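Local coordinates for protein coronin (Toxoplasma gondii, PDB 4OZU) that probably binds actin filaments as a full-length coronin, of which this chain is the WD40 beta-propeller domain, at residues W223-T236 and M247-V259. Residues are numbered along the deposited sequence; the frame is centred on the assembly and turned at random. Where two conformers were deposited one is given.
Sequences WIDGLAGRDGHVFT and MAIWDTRKFDKPV
With OG1 between its backbone N and carbonyl carbon (chi1 59°), T236 meets the indole N-H of W250, whose CG lies beside its own backbone N (chi1 -51°). NE1 reaches OG1 of T236 over 2.9 Å, within the ring plane and nearly straight at 168°; H213 NE2 also bonds that hydroxyl. H213, T236 and W250 match the His, Ser/Thr and Trp of the hydrogen-bonded tetrad familiar from WD40 blades. Reciprocal backbone pairs V234-W250 and T236-A248 set the register of strands 233-239 and 245-251, the central antiparallel hairpin of a four-stranded blade. On the other sheet face, M247 SD, in the conformer given, makes a Met-aromatic contact at the F235 ring edge, where I249 CG1 meets CD1. CB of D251 makes a CH-pi contact over one face of the H233 imidazole, and R230 CB lies over the opposite face, both offset toward the rim. G232 O is gripped twice by T252, from N at 3.0 Å and from OG1 at 2.7 Å, the hydroxyl on a lone pair. R253 NH1 makes a 2.9 Å salt bridge to D231 OD1 in the conformer given. Buried T236 and W250 thus satisfy each other's polar groups; the exposed charge pair probably adds modestly.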
ATOM      1  N   TRP A 223       1.911   5.128  -7.554  1.00 19.46           N
ATOM      2  CA  TRP A 223       1.692   6.449  -8.117  1.00 18.86           C
ATOM      3  C   TRP A 223       2.298   7.511  -7.218  1.00 17.76           C
ATOM      4  O   TRP A 223       2.339   7.344  -6.000  1.00 22.16           O
ATOM      5  CB  TRP A 223       0.202   6.708  -8.307  1.00 17.72           C
ATOM      6  CG  TRP A 223      -0.365   5.940  -9.432  1.00 17.56           C
ATOM      7  CD1 TRP A 223      -0.751   4.638  -9.415  1.00 19.83           C
ATOM      8  CD2 TRP A 223      -0.615   6.422 -10.758  1.00 15.83           C
ATOM      9  NE1 TRP A 223      -1.233   4.270 -10.651  1.00 18.51           N
ATOM     10  CE2 TRP A 223      -1.157   5.348 -11.494  1.00 16.97           C
ATOM     11  CE3 TRP A 223      -0.439   7.654 -11.394  1.00 17.57           C
ATOM     12  CZ2 TRP A 223      -1.524   5.469 -12.829  1.00 22.13           C
ATOM     13  CZ3 TRP A 223      -0.803   7.768 -12.727  1.00 18.69           C
ATOM     14  CH2 TRP A 223      -1.338   6.681 -13.428  1.00 21.95           C
ATOM     15  N   ILE A 224       2.777   8.591  -7.829  1.00 17.67           N
ATOM     16  CA  ILE A 224       3.309   9.718  -7.088  1.00 19.62           C
ATOM     17  C   ILE A 224       2.674  11.006  -7.615  1.00 18.05           C
ATOM     18  O   ILE A 224       3.361  11.971  -7.937  1.00 19.98           O
ATOM     19  CB  ILE A 224       4.859   9.767  -7.162  1.00 19.22           C
ATOM     20  CG1 ILE A 224       5.336   9.699  -8.619  1.00 21.80           C
ATOM     21  CG2 ILE A 224       5.451   8.625  -6.342  1.00 18.61           C
ATOM     22  CD1 ILE A 224       6.841   9.816  -8.793  1.00 23.49           C
ATOM     23  N   ASP A 225       1.342  10.988  -7.714  1.00 20.08           N
ATOM     24  CA  ASP A 225       0.561  12.199  -7.936  1.00 20.07           C
ATOM     25  C   ASP A 225       0.012  12.652  -6.571  1.00 23.11           C
ATOM     26  O   ASP A 225       0.771  12.713  -5.603  1.00 21.77           O
ATOM     27  CB  ASP A 225      -0.539  11.977  -9.003  1.00 19.94           C
ATOM     28  CG  ASP A 225      -1.442  10.759  -8.737  1.00 22.08           C
ATOM     29  OD1 ASP A 225      -1.107   9.856  -7.944  1.00 18.88           O
ATOM     30  OD2 ASP A 225      -2.513  10.695  -9.377  1.00 26.51           O
ATOM     31  N   GLY A 226      -1.269  12.982  -6.468  1.00 20.37           N
ATOM     32  CA  GLY A 226      -1.783  13.502  -5.216  1.00 21.74           C
ATOM     33  C   GLY A 226      -1.250  14.891  -4.892  1.00 16.69           C
ATOM     34  O   GLY A 226      -0.760  15.613  -5.770  1.00 19.28           O
ATOM     35  N   LEU A 227      -1.355  15.272  -3.622  1.00 17.33           N
ATOM     36  CA  LEU A 227      -1.081  16.644  -3.199  1.00 22.32           C
ATOM     37  C   LEU A 227       0.365  17.068  -3.398  1.00 18.73           C
ATOM     38  O   LEU A 227       0.639  18.187  -3.850  1.00 22.19           O
ATOM     39  CB  LEU A 227      -1.438  16.813  -1.721  1.00 19.52           C
ATOM     40  CG  LEU A 227      -1.397  18.252  -1.215  1.00 20.40           C
ATOM     41  CD1 LEU A 227      -2.523  19.051  -1.848  1.00 24.09           C
ATOM     42  CD2 LEU A 227      -1.481  18.304   0.316  1.00 23.22           C
ATOM     43  N   ALA A 228       1.288  16.194  -3.014  1.00 19.36           N
ATOM     44  CA  ALA A 228       2.706  16.531  -3.023  1.00 19.51           C
ATOM     45  C   ALA A 228       3.374  16.113  -4.314  1.00 21.80           C
ATOM     46  O   ALA A 228       4.488  16.552  -4.609  1.00 23.94           O
ATOM     47  CB  ALA A 228       3.416  15.877  -1.832  1.00 24.83           C
ATOM     48  N   GLY A 229       2.704  15.253  -5.070  1.00 22.54           N
ATOM     49  CA  GLY A 229       3.289  14.677  -6.267  1.00 17.37           C
ATOM     50  C   GLY A 229       3.045  15.494  -7.520  1.00 19.22           C
ATOM     51  O   GLY A 229       2.874  16.707  -7.465  1.00 20.10           O
ATOM     52  N   ARG A 230       3.057  14.818  -8.663  1.00 18.28           N
ATOM     53  CA  ARG A 230       2.805  15.466  -9.944  1.00 22.43           C
ATOM     54  C   ARG A 230       1.796  14.657 -10.743  1.00 17.81           C
ATOM     55  O   ARG A 230       1.879  13.432 -10.794  1.00 20.06           O
ATOM     56  CB  ARG A 230       4.108  15.634 -10.727  1.00 22.36           C
ATOM     57  CG  ARG A 230       5.042  16.695 -10.162  1.00 31.12           C
ATOM     58  CD  ARG A 230       4.383  18.067 -10.208  1.00 64.08           C
ATOM     59  NE  ARG A 230       5.246  19.155  -9.751  1.00 52.33           N
ATOM     60  CZ  ARG A 230       5.318  19.591  -8.496  1.00 61.88           C
ATOM     61  NH1 ARG A 230       4.599  19.026  -7.532  1.00 36.98           N
ATOM     62  NH2 ARG A 230       6.123  20.599  -8.203  1.00 54.69           N
ATOM     63  N   ASP A 231       0.844  15.348 -11.366  0.60 23.28           N
ATOM     64  CA  ASP A 231      -0.260  14.679 -12.043  0.60 23.23           C
ATOM     65  C   ASP A 231       0.265  13.676 -13.052  0.60 22.97           C
ATOM     66  O   ASP A 231       1.177  13.969 -13.818  0.60 23.51           O
ATOM     67  CB  ASP A 231      -1.181  15.683 -12.747  0.60 26.50           C
ATOM     68  CG  ASP A 231      -2.518  15.064 -13.162  0.60 48.62           C
ATOM     69  OD1 ASP A 231      -2.576  14.348 -14.189  0.60 24.73           O
ATOM     70  OD2 ASP A 231      -3.521  15.302 -12.459  0.60 59.28           O
ATOM     71  N   GLY A 232      -0.307  12.482 -13.013  1.00 22.51           N
ATOM     72  CA  GLY A 232       0.014  11.439 -13.966  1.00 26.52           C
ATOM     73  C   GLY A 232       1.395  10.837 -13.841  1.00 25.67           C
ATOM     74  O   GLY A 232       1.835  10.129 -14.746  1.00 21.99           O
ATOM     75  N   HIS A 233       2.082  11.101 -12.732  1.00 17.83           N
ATOM     76  CA  HIS A 233       3.412  10.531 -12.530  1.00 18.04           C
ATOM     77  C   HIS A 233       3.361   9.229 -11.728  1.00 19.07           C
ATOM     78  O   HIS A 233       2.580   9.089 -10.785  1.00 20.06           O
ATOM     79  CB  HIS A 233       4.338  11.538 -11.849  1.00 19.27           C
ATOM     80  CG  HIS A 233       4.837  12.607 -12.770  1.00 19.97           C
ATOM     81  ND1 HIS A 233       3.993  13.400 -13.520  1.00 21.70           N
ATOM     82  CD2 HIS A 233       6.095  12.999 -13.086  1.00 21.85           C
ATOM     83  CE1 HIS A 233       4.706  14.240 -14.246  1.00 22.00           C
ATOM     84  NE2 HIS A 233       5.985  14.019 -14.004  1.00 24.35           N
ATOM     85  N   VAL A 234       4.212   8.291 -12.136  1.00 20.46           N
ATOM     86  CA  VAL A 234       4.309   6.962 -11.546  1.00 23.79           C
ATOM     87  C   VAL A 234       5.760   6.697 -11.187  1.00 21.99           C
ATOM     88  O   VAL A 234       6.662   7.165 -11.878  1.00 19.84           O
ATOM     89  CB  VAL A 234       3.810   5.863 -12.514  1.00 18.05           C
ATOM     90  CG1 VAL A 234       4.062   4.464 -11.939  1.00 21.48           C
ATOM     91  CG2 VAL A 234       2.345   6.047 -12.804  1.00 17.44           C
ATOM     92  N   PHE A 235       5.967   5.953 -10.105  1.00 17.63           N
ATOM     93  CA  PHE A 235       7.303   5.623  -9.597  1.00 17.08           C
ATOM     94  C   PHE A 235       7.529   4.124  -9.688  1.00 19.74           C
ATOM     95  O   PHE A 235       6.652   3.366  -9.297  1.00 19.96           O
ATOM     96  CB  PHE A 235       7.440   6.068  -8.142  1.00 18.48           C
ATOM     97  CG  PHE A 235       8.791   5.780  -7.531  1.00 16.72           C
ATOM     98  CD1 PHE A 235       9.868   6.617  -7.773  1.00 20.83           C
ATOM     99  CD2 PHE A 235       8.972   4.687  -6.693  1.00 18.74           C
ATOM    100  CE1 PHE A 235      11.101   6.367  -7.198  1.00 23.13           C
ATOM    101  CE2 PHE A 235      10.204   4.432  -6.124  1.00 20.41           C
ATOM    102  CZ  PHE A 235      11.268   5.277  -6.374  1.00 22.03           C
ATOM    103  N   THR A 236       8.686   3.691 -10.191  1.00 21.81           N
ATOM    104  CA  THR A 236       9.012   2.265 -10.204  1.00 18.41           C
ATOM    105  C   THR A 236      10.334   1.983  -9.528  1.00 19.16           C
ATOM    106  O   THR A 236      11.231   2.828  -9.516  1.00 21.48           O
ATOM    107  CB  THR A 236       9.091   1.679 -11.640  1.00 25.44           C
ATOM    108  OG1 THR A 236      10.094   2.374 -12.391  1.00 22.28           O
ATOM    109  CG2 THR A 236       7.758   1.782 -12.347  1.00 26.77           C
ATOM    110  N   MET A 247      15.650   2.935  -9.537  0.77 21.39           N
ATOM    111  CA  MET A 247      14.306   3.484  -9.533  0.77 21.97           C
ATOM    112  C   MET A 247      14.126   4.470 -10.668  0.77 22.70           C
ATOM    113  O   MET A 247      15.100   4.970 -11.232  0.77 21.82           O
ATOM    114  CB  MET A 247      14.013   4.176  -8.206  0.77 24.33           C
ATOM    115  CG  MET A 247      14.981   5.291  -7.896  0.77 20.76           C
ATOM    116  SD  MET A 247      14.755   5.981  -6.248  0.77 25.38           S
ATOM    117  CE  MET A 247      16.190   7.049  -6.136  0.77 22.78           C
ATOM    118  N   ALA A 248      12.870   4.751 -10.985  1.00 20.31           N
ATOM    119  CA  ALA A 248      12.544   5.678 -12.052  1.00 19.60           C
ATOM    120  C   ALA A 248      11.236   6.391 -11.772  1.00 21.77           C
ATOM    121  O   ALA A 248      10.338   5.840 -11.131  1.00 21.96           O
ATOM    122  CB  ALA A 248      12.474   4.958 -13.382  1.00 21.10           C
ATOM    123  N   ILE A 249      11.165   7.634 -12.244  1.00 21.91           N
ATOM    124  CA  ILE A 249       9.937   8.420 -12.260  1.00 18.86           C
ATOM    125  C   ILE A 249       9.472   8.527 -13.709  1.00 21.84           C
ATOM    126  O   ILE A 249      10.273   8.817 -14.598  1.00 21.43           O
ATOM    127  CB  ILE A 249      10.145   9.828 -11.664  1.00 25.20           C
ATOM    128  CG1 ILE A 249      10.464   9.727 -10.170  1.00 22.64           C
ATOM    129  CG2 ILE A 249       8.902  10.707 -11.899  1.00 23.74           C
ATOM    130  CD1 ILE A 249      10.803  11.051  -9.513  1.00 24.92           C
ATOM    131  N   TRP A 250       8.185   8.273 -13.926  1.00 20.77           N
ATOM    132  CA  TRP A 250       7.585   8.288 -15.253  1.00 19.40           C
ATOM    133  C   TRP A 250       6.442   9.265 -15.309  1.00 19.92           C
ATOM    134  O   TRP A 250       5.656   9.371 -14.370  1.00 21.16           O
ATOM    135  CB  TRP A 250       7.060   6.907 -15.641  1.00 18.60           C
ATOM    136  CG  TRP A 250       8.059   5.846 -15.456  1.00 20.57           C
ATOM    137  CD1 TRP A 250       8.345   5.180 -14.296  1.00 21.58           C
ATOM    138  CD2 TRP A 250       8.934   5.315 -16.454  1.00 19.95           C
ATOM    139  NE1 TRP A 250       9.338   4.264 -14.516  1.00 23.17           N
ATOM    140  CE2 TRP A 250       9.722   4.330 -15.829  1.00 22.26           C
ATOM    141  CE3 TRP A 250       9.129   5.579 -17.810  1.00 20.86           C
ATOM    142  CZ2 TRP A 250      10.689   3.607 -16.519  1.00 25.07           C
ATOM    143  CZ3 TRP A 250      10.085   4.863 -18.491  1.00 24.17           C
ATOM    144  CH2 TRP A 250      10.855   3.885 -17.847  1.00 23.98           C
ATOM    145  N   ASP A 251       6.354   9.944 -16.440  1.00 20.50           N
ATOM    146  CA  ASP A 251       5.232  10.799 -16.783  1.00 26.32           C
ATOM    147  C   ASP A 251       4.373  10.047 -17.790  1.00 26.51           C
ATOM    148  O   ASP A 251       4.806   9.799 -18.916  1.00 26.04           O
ATOM    149  CB  ASP A 251       5.739  12.117 -17.362  1.00 20.53           C
ATOM    150  CG  ASP A 251       4.622  13.058 -17.771  1.00 28.72           C
ATOM    151  OD1 ASP A 251       3.431  12.691 -17.667  1.00 24.31           O
ATOM    152  OD2 ASP A 251       4.948  14.182 -18.207  1.00 24.82           O
ATOM    153  N   THR A 252       3.160   9.674 -17.392  1.00 20.07           N
ATOM    154  CA  THR A 252       2.319   8.841 -18.251  1.00 19.37           C
ATOM    155  C   THR A 252       1.827   9.570 -19.496  1.00 20.61           C
ATOM    156  O   THR A 252       1.253   8.952 -20.398  1.00 23.76           O
ATOM    157  CB  THR A 252       1.102   8.289 -17.484  1.00 30.37           C
ATOM    158  OG1 THR A 252       0.388   9.361 -16.861  1.00 27.53           O
ATOM    159  CG2 THR A 252       1.558   7.305 -16.420  1.00 21.77           C
ATOM    160  N   ARG A 253       2.065  10.878 -19.559  1.00 21.26           N
ATOM    161  CA  ARG A 253       1.722  11.670 -20.735  1.00 23.14           C
ATOM    162  C   ARG A 253       2.901  11.805 -21.708  1.00 25.45           C
ATOM    163  O   ARG A 253       2.736  12.252 -22.852  1.00 29.01           O
ATOM    164  CB  ARG A 253       1.242  13.054 -20.308  1.00 20.98           C
ATOM    165  CG  ARG A 253      -0.140  13.053 -19.695  1.00 22.85           C
ATOM    166  CD  ARG A 253      -0.692  14.460 -19.550  1.00 24.68           C
ATOM    167  NE  ARG A 253      -2.061  14.446 -19.038  1.00 28.97           N
ATOM    168  CZ  ARG A 253      -2.386  14.420 -17.748  1.00 27.65           C
ATOM    169  NH1 ARG A 253      -1.443  14.417 -16.805  1.00 28.94           N
ATOM    170  NH2 ARG A 253      -3.664  14.400 -17.399  1.00 30.38           N
ATOM    171  N   LYS A 254       4.089  11.438 -21.227  1.00 24.12           N
ATOM    172  CA  LYS A 254       5.328  11.414 -22.010  1.00 25.74           C
ATOM    173  C   LYS A 254       6.081  10.145 -21.630  1.00 22.80           C
ATOM    174  O   LYS A 254       7.142  10.190 -20.993  1.00 26.30           O
ATOM    175  CB  LYS A 254       6.195  12.643 -21.732  1.00 40.57           C
ATOM    176  CG  LYS A 254       5.535  13.977 -22.015  1.00 60.46           C
ATOM    177  CD  LYS A 254       6.578  15.086 -22.017  1.00 83.14           C
ATOM    178  CE  LYS A 254       5.947  16.466 -22.018  1.00 82.47           C
ATOM    179  NZ  LYS A 254       6.986  17.531 -22.082  1.00 80.63           N
ATOM    180  N   PHE A 255       5.509   9.016 -22.026  1.00 25.59           N
ATOM    181  CA  PHE A 255       5.779   7.725 -21.407  1.00 24.78           C
ATOM    182  C   PHE A 255       6.813   6.896 -22.164  1.00 23.06           C
ATOM    183  O   PHE A 255       6.740   5.673 -22.178  1.00 31.43           O
ATOM    184  CB  PHE A 255       4.456   6.966 -21.318  1.00 22.38           C
ATOM    185  CG  PHE A 255       4.396   5.926 -20.238  1.00 20.96           C
ATOM    186  CD1 PHE A 255       4.813   6.196 -18.936  1.00 19.31           C
ATOM    187  CD2 PHE A 255       3.869   4.678 -20.522  1.00 23.76           C
ATOM    188  CE1 PHE A 255       4.722   5.227 -17.958  1.00 24.08           C
ATOM    189  CE2 PHE A 255       3.780   3.712 -19.545  1.00 22.74           C
ATOM    190  CZ  PHE A 255       4.207   3.980 -18.268  1.00 26.29           C
ATOM    191  N   ASP A 256       7.776   7.566 -22.788  1.00 23.39           N
ATOM    192  CA  ASP A 256       8.762   6.887 -23.626  1.00 27.76           C
ATOM    193  C   ASP A 256      10.084   6.671 -22.892  1.00 23.75           C
ATOM    194  O   ASP A 256      10.865   5.784 -23.243  1.00 33.23           O
ATOM    195  CB  ASP A 256       9.004   7.688 -24.908  1.00 27.63           C
ATOM    196  CG  ASP A 256       9.506   9.101 -24.634  1.00 75.28           C
ATOM    197  OD1 ASP A 256       9.173   9.666 -23.568  1.00 40.15           O
ATOM    198  OD2 ASP A 256      10.232   9.650 -25.492  1.00 78.55           O
ATOM    199  N   LYS A 257      10.333   7.488 -21.881  1.00 25.63           N
ATOM    200  CA  LYS A 257      11.579   7.428 -21.132  1.00 26.25           C
ATOM    201  C   LYS A 257      11.336   7.991 -19.751  1.00 27.08           C
ATOM    202  O   LYS A 257      10.417   8.791 -19.570  1.00 26.69           O
ATOM    203  CB  LYS A 257      12.683   8.218 -21.840  1.00 33.07           C
ATOM    204  CG  LYS A 257      12.406   9.718 -21.877  1.00 42.17           C
ATOM    205  CD  LYS A 257      13.447  10.510 -22.659  1.00 34.76           C
ATOM    206  CE  LYS A 257      13.131  12.001 -22.591  1.00 34.98           C
ATOM    207  NZ  LYS A 257      14.090  12.858 -23.352  1.00 34.80           N
ATOM    208  N   PRO A 258      12.155   7.587 -18.770  1.00 28.11           N
ATOM    209  CA  PRO A 258      11.989   8.152 -17.430  1.00 21.96           C
ATOM    210  C   PRO A 258      12.181   9.660 -17.424  1.00 28.44           C
ATOM    211  O   PRO A 258      12.953  10.194 -18.224  1.00 25.07           O
ATOM    212  CB  PRO A 258      13.095   7.470 -16.606  1.00 30.61           C
ATOM    213  CG  PRO A 258      13.531   6.302 -17.401  1.00 30.26           C
ATOM    214  CD  PRO A 258      13.275   6.635 -18.836  1.00 27.29           C
ATOM    215  N   VAL A 259      11.454  10.328 -16.537  1.00 23.93           N
ATOM    216  CA  VAL A 259      11.705  11.722 -16.223  1.00 24.27           C
ATOM    217  C   VAL A 259      12.967  11.797 -15.373  1.00 22.52           C
ATOM    218  O   VAL A 259      13.755  12.741 -15.478  1.00 25.00           O
ATOM    219  CB  VAL A 259      10.519  12.351 -15.470  1.00 28.44           C
ATOM    220  CG1 VAL A 259      10.869  13.757 -14.982  1.00 36.18           C
ATOM    221  CG2 VAL A 259       9.290  12.384 -16.361  1.00 44.10           C
TER
HETATM  222  O   HOH W   1       1.492  14.289 -16.686  1.00 24.54           O